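Local coordinates for uncharacterized protein Af_0446 (Archaeoglobus fulgidus DSM 4304, PDB 3BUT) that is of unknown function but, as a beta-rich protein of the late embryogenesis abundant LEA_2 family, possibly binds lipid, at residues E44-K49 against I88-K93; F71-N76 against I96-K101; T103-I106 against D110-V113. The protein carries 4 engineered substitutions. All coordinates share one frame; numbering follows the deposited sequence.

In the fold
Contact 2 is partly buried near the chain's centre; contacts 1 and 3 are surface contacts on opposite sides of it, their centres about 16 Å and about 20 Å from that of contact 2. All three draw on strand 93-105 or the turn leading into it. Contact 2 packs this strand against strand 66-76 of the other sheet through hydrocarbon alone. Contact 3 pairs its far end with strand 111-123 by main-chain hydrogen bonds, whereas contact 1 rests on one asparagine and a weak hydrogen bond. Contacts 1 and 2 meet through a salt bridge, E44 OE1 to R97 NH1 at 3.2 Å; contacts 2 and 3 touch where K101 packs on V113.

Contact 1: residues E44-K49 against I88-K93; sequences EMNGVK and IANGEK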
loop_
_atom_site.group_PDB
_atom_site.type_symbol
_atom_site.label_atom_id
_atom_site.label_comp_id
_atom_site.label_asym_id
_atom_site.label_seq_id
_atom_site.Cartn_x
_atom_site.Cartn_y
_atom_site.Cartn_z
ATOM N N GLU A 44 -1.700 -14.581 0.600
ATOM C CA GLU A 44 -2.313 -14.254 -0.679
ATOM C C GLU A 44 -3.205 -13.043 -0.516
ATOM O O GLU A 44 -3.919 -12.915 0.475
ATOM C CB GLU A 44 -3.110 -15.436 -1.247
ATOM C CG GLU A 44 -2.254 -16.597 -1.716
ATOM C CD GLU A 44 -2.988 -17.558 -2.636
ATOM O OE1 GLU A 44 -3.933 -17.131 -3.336
ATOM O OE2 GLU A 44 -2.605 -18.746 -2.667
HETATM N N MSE A 45 -3.128 -12.139 -1.487
HETATM C CA MSE A 45 -3.932 -10.925 -1.511
HETATM C C MSE A 45 -4.546 -10.811 -2.909
HETATM O O MSE A 45 -3.823 -10.633 -3.890
HETATM C CB MSE A 45 -3.063 -9.706 -1.181
HETATM C CG MSE A 45 -2.400 -9.753 0.199
HETATM SE SE MSE A 45 -1.157 -8.298 0.543
HETATM C CE MSE A 45 -2.424 -6.905 1.049
ATOM N N ASN A 46 -5.871 -10.946 -2.985
ATOM C CA ASN A 46 -6.628 -11.083 -4.252
ATOM C C ASN A 46 -6.091 -12.116 -5.253
ATOM O O ASN A 46 -6.128 -11.891 -6.463
ATOM C CB ASN A 46 -6.785 -9.736 -4.961
ATOM C CG ASN A 46 -7.498 -8.705 -4.123
ATOM O OD1 ASN A 46 -8.396 -9.024 -3.338
ATOM N ND2 ASN A 46 -7.118 -7.445 -4.305
ATOM N N GLY A 47 -5.594 -13.240 -4.751
ATOM C CA GLY A 47 -5.012 -14.260 -5.616
ATOM C C GLY A 47 -3.603 -13.971 -6.109
ATOM O O GLY A 47 -3.072 -14.715 -6.927
ATOM N N VAL A 48 -2.996 -12.886 -5.634
ATOM C CA VAL A 48 -1.562 -12.675 -5.818
ATOM C C VAL A 48 -0.854 -13.249 -4.591
ATOM O O VAL A 48 -1.160 -12.869 -3.463
ATOM C CB VAL A 48 -1.203 -11.175 -5.974
ATOM C CG1 VAL A 48 0.297 -10.993 -6.183
ATOM C CG2 VAL A 48 -1.974 -10.549 -7.125
ATOM N N LYS A 49 0.076 -14.173 -4.810
ATOM C CA LYS A 49 0.836 -14.767 -3.713
ATOM C C LYS A 49 2.025 -13.881 -3.347
ATOM O O LYS A 49 3.103 -13.995 -3.932
ATOM C CB LYS A 49 1.290 -16.183 -4.071
ATOM C CG LYS A 49 1.774 -16.999 -2.882
ATOM C CD LYS A 49 1.674 -18.501 -3.135
ATOM C CE LYS A 49 2.737 -18.998 -4.109
ATOM N NZ LYS A 49 2.670 -20.480 -4.265
ATOM N N ILE A 88 -7.018 -1.820 -6.442
ATOM C CA ILE A 88 -7.825 -0.773 -7.065
ATOM C C ILE A 88 -8.792 -1.324 -8.113
ATOM O O ILE A 88 -9.912 -0.833 -8.218
ATOM C CB ILE A 88 -6.981 0.378 -7.643
ATOM C CG1 ILE A 88 -5.924 -0.149 -8.603
ATOM C CG2 ILE A 88 -6.334 1.196 -6.516
ATOM C CD1 ILE A 88 -5.575 0.832 -9.627
ATOM N N ALA A 89 -8.381 -2.368 -8.843
ATOM C CA ALA A 89 -9.256 -3.053 -9.810
ATOM C C ALA A 89 -10.538 -3.604 -9.181
ATOM O O ALA A 89 -11.573 -3.687 -9.838
ATOM C CB ALA A 89 -8.511 -4.161 -10.520
ATOM N N ASN A 90 -10.468 -3.965 -7.906
ATOM C CA ASN A 90 -11.646 -4.434 -7.195
ATOM C C ASN A 90 -12.377 -3.354 -6.397
ATOM O O ASN A 90 -13.093 -3.661 -5.443
ATOM C CB ASN A 90 -11.289 -5.638 -6.325
ATOM C CG ASN A 90 -11.088 -6.887 -7.144
ATOM O OD1 ASN A 90 -12.034 -7.420 -7.725
ATOM N ND2 ASN A 90 -9.849 -7.352 -7.215
ATOM N N GLY A 91 -12.211 -2.098 -6.813
ATOM C CA GLY A 91 -12.851 -0.955 -6.154
ATOM C C GLY A 91 -12.218 -0.639 -4.815
ATOM O O GLY A 91 -12.915 -0.291 -3.855
ATOM N N GLU A 92 -10.891 -0.764 -4.774
ATOM C CA GLU A 92 -10.081 -0.649 -3.553
ATOM C C GLU A 92 -10.514 -1.612 -2.444
ATOM O O GLU A 92 -10.676 -1.216 -1.295
ATOM C CB GLU A 92 -10.006 0.798 -3.063
ATOM C CG GLU A 92 -9.243 1.734 -3.980
ATOM C CD GLU A 92 -9.346 3.169 -3.536
ATOM O OE1 GLU A 92 -8.733 3.517 -2.505
ATOM O OE2 GLU A 92 -10.039 3.946 -4.223
ATOM N N LYS A 93 -10.694 -2.877 -2.805
ATOM C CA LYS A 93 -11.044 -3.934 -1.849
ATOM C C LYS A 93 -10.057 -5.077 -2.004
ATOM O O LYS A 93 -9.774 -5.509 -3.122
ATOM C CB LYS A 93 -12.462 -4.475 -2.089
ATOM C CG LYS A 93 -13.579 -3.436 -2.138
ATOM C CD LYS A 93 -14.871 -4.060 -2.665
ATOM C CE LYS A 93 -15.719 -3.046 -3.420
ATOM N NZ LYS A 93 -16.640 -3.709 -4.391
#
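The amide of N46 reaches across to the backbone of K93, and its ND2 lies 3.5 Å from K93 O with an N-H...O angle of 148°, a weak hydrogen bond. Its CG stands anti to the carbonyl carbon (chi1 -59°), which carries the amide out from the turn toward 88-93. The amide of N90 approaches from the opposite direction, also with CG beside its own backbone N. The two amide planes are inclined by 58°, and N46 ND2 stays 4.0 Å from N90 ND2, a van der Waals approach between two donors. The firmer partners lie outside the two segments: N90 ND2 bonds to T86 O, N46 ND2 to T86 OG1, and N46 OD1 accepts from K95 N. The N46 amide is therefore gripped at both ends, which should fix its rotation. Shortening this side chain to an alanine here is likely to leave K95 N, T86 OG1 and K93 O without their amide partner and to slacken the tie between turn and helix. N46 sits in a type I' turn from M45 to V48, closed by M45 N to V48 O at 2.9 Å and V48 N to M45 O at 3.0 Å. This turn links strands 34-45 and 48-61; its N46 side chain packs on W83 of helix 83-89, bridging the hairpin tip, the helix and the start of strand 93-105.

Contact 2: residues F71-N76 against I96-K101; sequences FSLRLN and IRVAIK
One face of the F71 ring receives the CG2 methyl of I100. That carbon is 4.3 Å from the ring centroid and 27° off the ring normal, which makes it a CH-pi contact over the face, displaced toward one side: I100 CG2 is 3.9 Å from F71 CD1 and 4.1 Å from F71 CE1. The same ring also meets Y39 in an edge-to-face pair. The second flat group, the R74 guanidinium, belongs to the other side of strand 66-76, where S72 OG lies 3.0 Å above its plane, over the centre; the angle is too poor for a hydrogen bond, and S72 OG is instead bonded to E19 OE2.

I100 divides its branches between two partners. With chi1 at -64°, CG2 is placed opposite the backbone N and goes to F71, while the CG1 arm serves L73, whose CD2 is 3.8 Å from I100 CG1 and 3.9 Å from I100 CD1. The L73 and I100 side chains cross at about a right angle. The other L73 methyl, CD1, meets V98 CG1 at 4.2 Å, a looser touch.

No hydrogen bond joins the segments, and the axes of 71-76 and 96-101, whose directions are 135° apart, come no closer than 9.9 Å, too far for pairing within one sheet. L73 also leans on Y41 of strand 34-45, and F71 on A24 of strand 17-27. Two antiparallel sheets packed face to face through alternate, inward-pointing apolar residues are consistent with a sandwich-like or flattened-barrel beta fold, as expected for the E-set clan to which LEA_2 domains belong.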
loop_
_atom_site.group_PDB
_atom_site.type_symbol
_atom_site.label_atom_id
_atom_site.label_comp_id
_atom_site.label_asym_id
_atom_site.label_seq_id
_atom_site.Cartn_x
_atom_site.Cartn_y
_atom_site.Cartn_z
ATOM N N PHE A 71 6.220 -16.710 14.865
ATOM C CA PHE A 71 6.193 -16.941 13.429
ATOM C C PHE A 71 6.483 -15.623 12.702
ATOM O O PHE A 71 5.736 -14.650 12.819
ATOM C CB PHE A 71 4.843 -17.533 13.002
ATOM C CG PHE A 71 4.483 -18.814 13.717
ATOM C CD1 PHE A 71 4.989 -20.034 13.284
ATOM C CD2 PHE A 71 3.640 -18.798 14.820
ATOM C CE1 PHE A 71 4.672 -21.221 13.943
ATOM C CE2 PHE A 71 3.317 -19.971 15.485
ATOM C CZ PHE A 71 3.829 -21.189 15.042
ATOM N N SER A 72 7.596 -15.593 11.979
ATOM C CA SER A 72 8.002 -14.423 11.228
ATOM C C SER A 72 7.538 -14.570 9.790
ATOM O O SER A 72 8.023 -15.431 9.060
ATOM C CB SER A 72 9.521 -14.264 11.287
ATOM O OG SER A 72 9.948 -13.153 10.522
ATOM N N LEU A 73 6.590 -13.731 9.391
ATOM C CA LEU A 73 6.029 -13.789 8.052
ATOM C C LEU A 73 6.553 -12.616 7.253
ATOM O O LEU A 73 6.192 -11.472 7.523
ATOM C CB LEU A 73 4.500 -13.750 8.110
ATOM C CG LEU A 73 3.789 -14.505 9.240
ATOM C CD1 LEU A 73 2.319 -14.137 9.277
ATOM C CD2 LEU A 73 3.957 -16.008 9.110
ATOM N N ARG A 74 7.406 -12.900 6.272
ATOM C CA ARG A 74 8.049 -11.852 5.487
ATOM C C ARG A 74 7.442 -11.701 4.098
ATOM O O ARG A 74 7.203 -12.684 3.404
ATOM C CB ARG A 74 9.557 -12.088 5.384
ATOM C CG ARG A 74 10.299 -11.966 6.713
ATOM C CD ARG A 74 11.734 -12.466 6.594
ATOM N NE ARG A 74 12.291 -12.836 7.893
ATOM C CZ ARG A 74 12.146 -14.030 8.467
ATOM N NH1 ARG A 74 12.691 -14.261 9.654
ATOM N NH2 ARG A 74 11.453 -14.993 7.866
ATOM N N LEU A 75 7.209 -10.453 3.705
ATOM C CA LEU A 75 6.661 -10.133 2.395
ATOM C C LEU A 75 7.701 -9.430 1.537
ATOM O O LEU A 75 8.161 -8.337 1.874
ATOM C CB LEU A 75 5.422 -9.240 2.517
ATOM C CG LEU A 75 4.189 -9.728 3.270
ATOM C CD1 LEU A 75 4.227 -9.271 4.705
ATOM C CD2 LEU A 75 2.966 -9.165 2.594
ATOM N N ASN A 76 8.068 -10.075 0.434
ATOM C CA ASN A 76 8.860 -9.452 -0.617
ATOM C C ASN A 76 7.980 -8.421 -1.328
ATOM O O ASN A 76 6.895 -8.758 -1.820
ATOM C CB ASN A 76 9.371 -10.527 -1.589
ATOM C CG ASN A 76 10.087 -9.947 -2.806
ATOM O OD1 ASN A 76 9.738 -10.261 -3.943
ATOM N ND2 ASN A 76 11.094 -9.108 -2.571
ATOM N N ILE A 96 -7.535 -10.973 1.938
ATOM C CA ILE A 96 -6.251 -11.513 2.384
ATOM C C ILE A 96 -6.406 -12.900 2.991
ATOM O O ILE A 96 -7.244 -13.107 3.867
ATOM C CB ILE A 96 -5.571 -10.588 3.425
ATOM C CG1 ILE A 96 -5.425 -9.169 2.875
ATOM C CG2 ILE A 96 -4.212 -11.143 3.844
ATOM C CD1 ILE A 96 -4.834 -8.169 3.867
ATOM N N ARG A 97 -5.603 -13.845 2.509
ATOM C CA ARG A 97 -5.547 -15.186 3.080
ATOM C C ARG A 97 -4.139 -15.474 3.584
ATOM O O ARG A 97 -3.182 -15.429 2.816
ATOM C CB ARG A 97 -5.986 -16.230 2.045
ATOM C CG ARG A 97 -7.498 -16.342 1.896
ATOM C CD ARG A 97 -7.953 -16.380 0.441
ATOM N NE ARG A 97 -7.809 -15.074 -0.200
ATOM C CZ ARG A 97 -7.076 -14.837 -1.284
ATOM N NH1 ARG A 97 -6.423 -15.822 -1.889
ATOM N NH2 ARG A 97 -7.009 -13.612 -1.773
ATOM N N VAL A 98 -4.022 -15.748 4.880
ATOM C CA VAL A 98 -2.740 -16.094 5.504
ATOM C C VAL A 98 -2.791 -17.548 5.976
ATOM O O VAL A 98 -3.744 -17.964 6.640
ATOM C CB VAL A 98 -2.391 -15.147 6.680
ATOM C CG1 VAL A 98 -1.074 -15.547 7.336
ATOM C CG2 VAL A 98 -2.309 -13.715 6.198
ATOM N N ALA A 99 -1.781 -18.324 5.596
ATOM C CA ALA A 99 -1.684 -19.713 6.014
ATOM C C ALA A 99 -0.338 -19.987 6.662
ATOM O O ALA A 99 0.697 -19.686 6.083
ATOM C CB ALA A 99 -1.896 -20.624 4.841
ATOM N N ILE A 100 -0.360 -20.541 7.870
ATOM C CA ILE A 100 0.855 -21.005 8.538
ATOM C C ILE A 100 0.755 -22.516 8.730
ATOM O O ILE A 100 -0.213 -23.015 9.300
ATOM C CB ILE A 100 1.107 -20.267 9.877
ATOM C CG1 ILE A 100 1.364 -18.780 9.627
ATOM C CG2 ILE A 100 2.302 -20.864 10.623
ATOM C CD1 ILE A 100 1.048 -17.873 10.826
ATOM N N LYS A 101 1.756 -23.231 8.226
ATOM C CA LYS A 101 1.789 -24.689 8.245
ATOM C C LYS A 101 2.999 -25.170 9.063
ATOM O O LYS A 101 4.073 -25.381 8.504
ATOM C CB LYS A 101 1.862 -25.196 6.799
ATOM C CG LYS A 101 1.691 -26.697 6.596
ATOM C CD LYS A 101 1.566 -27.021 5.102
ATOM C CE LYS A 101 1.881 -28.477 4.796
ATOM N NZ LYS A 101 3.345 -28.726 4.659
#

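Contact 3: residues T103-I106 against D110-V113; sequences TIEI and DVEV. Engineered in segment 103-106: I106 (natural residue Val).
I104 and E112 exchange two backbone hydrogen bonds, I104 N to E112 O at 3.0 Å and E112 N to I104 O at 2.9 Å, with N-H...O angles of 160° and 155°. They form an antiparallel hydrogen-bonded pair. I104 O takes a further contact from V111 CA at 3.3 Å, a bent CA-H...O approach.

Side chains join in along both faces of the strands. E105 and V111 lie side by side, pointing the same way, and E105 CG touches V111 CG1 at 3.8 Å. That methyl, placed beside the backbone N at chi1 -74°, also has T103 CG2 at 4.0 Å. V113 CG1 packs on the T103 CA at 3.9 Å. The side chains of I106, an engineered residue, and E112 cross obliquely, I106 CD1 touching E112 OE2 at 3.8 Å.

This pairing belongs to a beta hairpin, strand 93-105 turning back into strand 111-123, the edge strand of the four-stranded antiparallel sheet within this chain. Its firm pairing here is that of I104 with E112.

Further out, T103 OG1 is hydrogen-bonded to Y54 OH. Backbone bonds from T103 to S37 and G38, and from E105 to V35, hold strand 93-105 against strand 34-45.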
loop_
_atom_site.group_PDB
_atom_site.type_symbol
_atom_site.label_atom_id
_atom_site.label_comp_id
_atom_site.label_asym_id
_atom_site.label_seq_id
_atom_site.Cartn_x
_atom_site.Cartn_y
_atom_site.Cartn_z
ATOM N N THR A 103 5.563 -27.563 11.117
ATOM C CA THR A 103 6.045 -28.928 11.079
ATOM C C THR A 103 6.225 -29.378 12.514
ATOM O O THR A 103 7.164 -28.963 13.189
ATOM C CB THR A 103 7.392 -29.029 10.349
ATOM O OG1 THR A 103 7.294 -28.393 9.071
ATOM C CG2 THR A 103 7.777 -30.478 10.150
ATOM N N ILE A 104 5.305 -30.220 12.971
ATOM C CA ILE A 104 5.277 -30.705 14.341
ATOM C C ILE A 104 5.842 -32.106 14.359
ATOM O O ILE A 104 5.341 -32.984 13.661
ATOM C CB ILE A 104 3.831 -30.725 14.892
ATOM C CG1 ILE A 104 3.217 -29.323 14.843
ATOM C CG2 ILE A 104 3.799 -31.292 16.307
ATOM C CD1 ILE A 104 1.724 -29.300 15.072
ATOM N N GLU A 105 6.889 -32.314 15.150
ATOM C CA GLU A 105 7.553 -33.607 15.202
ATOM C C GLU A 105 7.261 -34.297 16.520
ATOM O O GLU A 105 7.630 -33.801 17.586
ATOM C CB GLU A 105 9.071 -33.463 15.020
ATOM C CG GLU A 105 9.509 -32.783 13.721
ATOM C CD GLU A 105 11.026 -32.672 13.572
ATOM O OE1 GLU A 105 11.752 -32.780 14.584
ATOM O OE2 GLU A 105 11.495 -32.464 12.431
ATOM N N ILE A 106 6.555 -35.423 16.447
ATOM C CA ILE A 106 6.505 -36.374 17.556
ATOM C C ILE A 106 6.872 -37.751 16.982
ATOM O O ILE A 106 6.022 -38.467 16.438
ATOM C CB ILE A 106 5.138 -36.382 18.317
ATOM C CG1 ILE A 106 4.723 -34.961 18.737
ATOM C CG2 ILE A 106 5.233 -37.281 19.558
ATOM C CD1 ILE A 106 3.258 -34.798 19.115
ATOM N N ASP A 110 8.597 -39.038 11.786
ATOM C CA ASP A 110 7.134 -38.962 11.708
ATOM C C ASP A 110 6.617 -37.590 12.167
ATOM O O ASP A 110 7.018 -37.089 13.223
ATOM C CB ASP A 110 6.489 -40.085 12.536
ATOM C CG ASP A 110 7.134 -41.444 12.294
ATOM O OD1 ASP A 110 6.549 -42.257 11.546
ATOM O OD2 ASP A 110 8.228 -41.697 12.849
ATOM N N VAL A 111 5.723 -36.995 11.376
ATOM C CA VAL A 111 5.237 -35.630 11.631
ATOM C C VAL A 111 3.720 -35.415 11.596
ATOM O O VAL A 111 2.950 -36.321 11.290
ATOM C CB VAL A 111 5.859 -34.595 10.655
ATOM C CG1 VAL A 111 7.305 -34.314 11.017
ATOM C CG2 VAL A 111 5.697 -35.039 9.194
ATOM N N GLU A 112 3.323 -34.191 11.936
ATOM C CA GLU A 112 1.963 -33.693 11.772
ATOM C C GLU A 112 2.096 -32.310 11.157
ATOM O O GLU A 112 2.880 -31.490 11.648
ATOM C CB GLU A 112 1.254 -33.574 13.127
ATOM C CG GLU A 112 1.137 -34.872 13.912
ATOM C CD GLU A 112 0.242 -34.744 15.126
ATOM O OE1 GLU A 112 -0.996 -34.838 14.973
ATOM O OE2 GLU A 112 0.777 -34.561 16.237
ATOM N N VAL A 113 1.349 -32.035 10.090
ATOM C CA VAL A 113 1.447 -30.722 9.431
ATOM C C VAL A 113 0.106 -29.995 9.230
ATOM O O VAL A 113 -0.373 -29.878 8.099
ATOM C CB VAL A 113 2.245 -30.794 8.097
ATOM C CG1 VAL A 113 3.726 -30.556 8.349
ATOM C CG2 VAL A 113 2.014 -32.132 7.380
#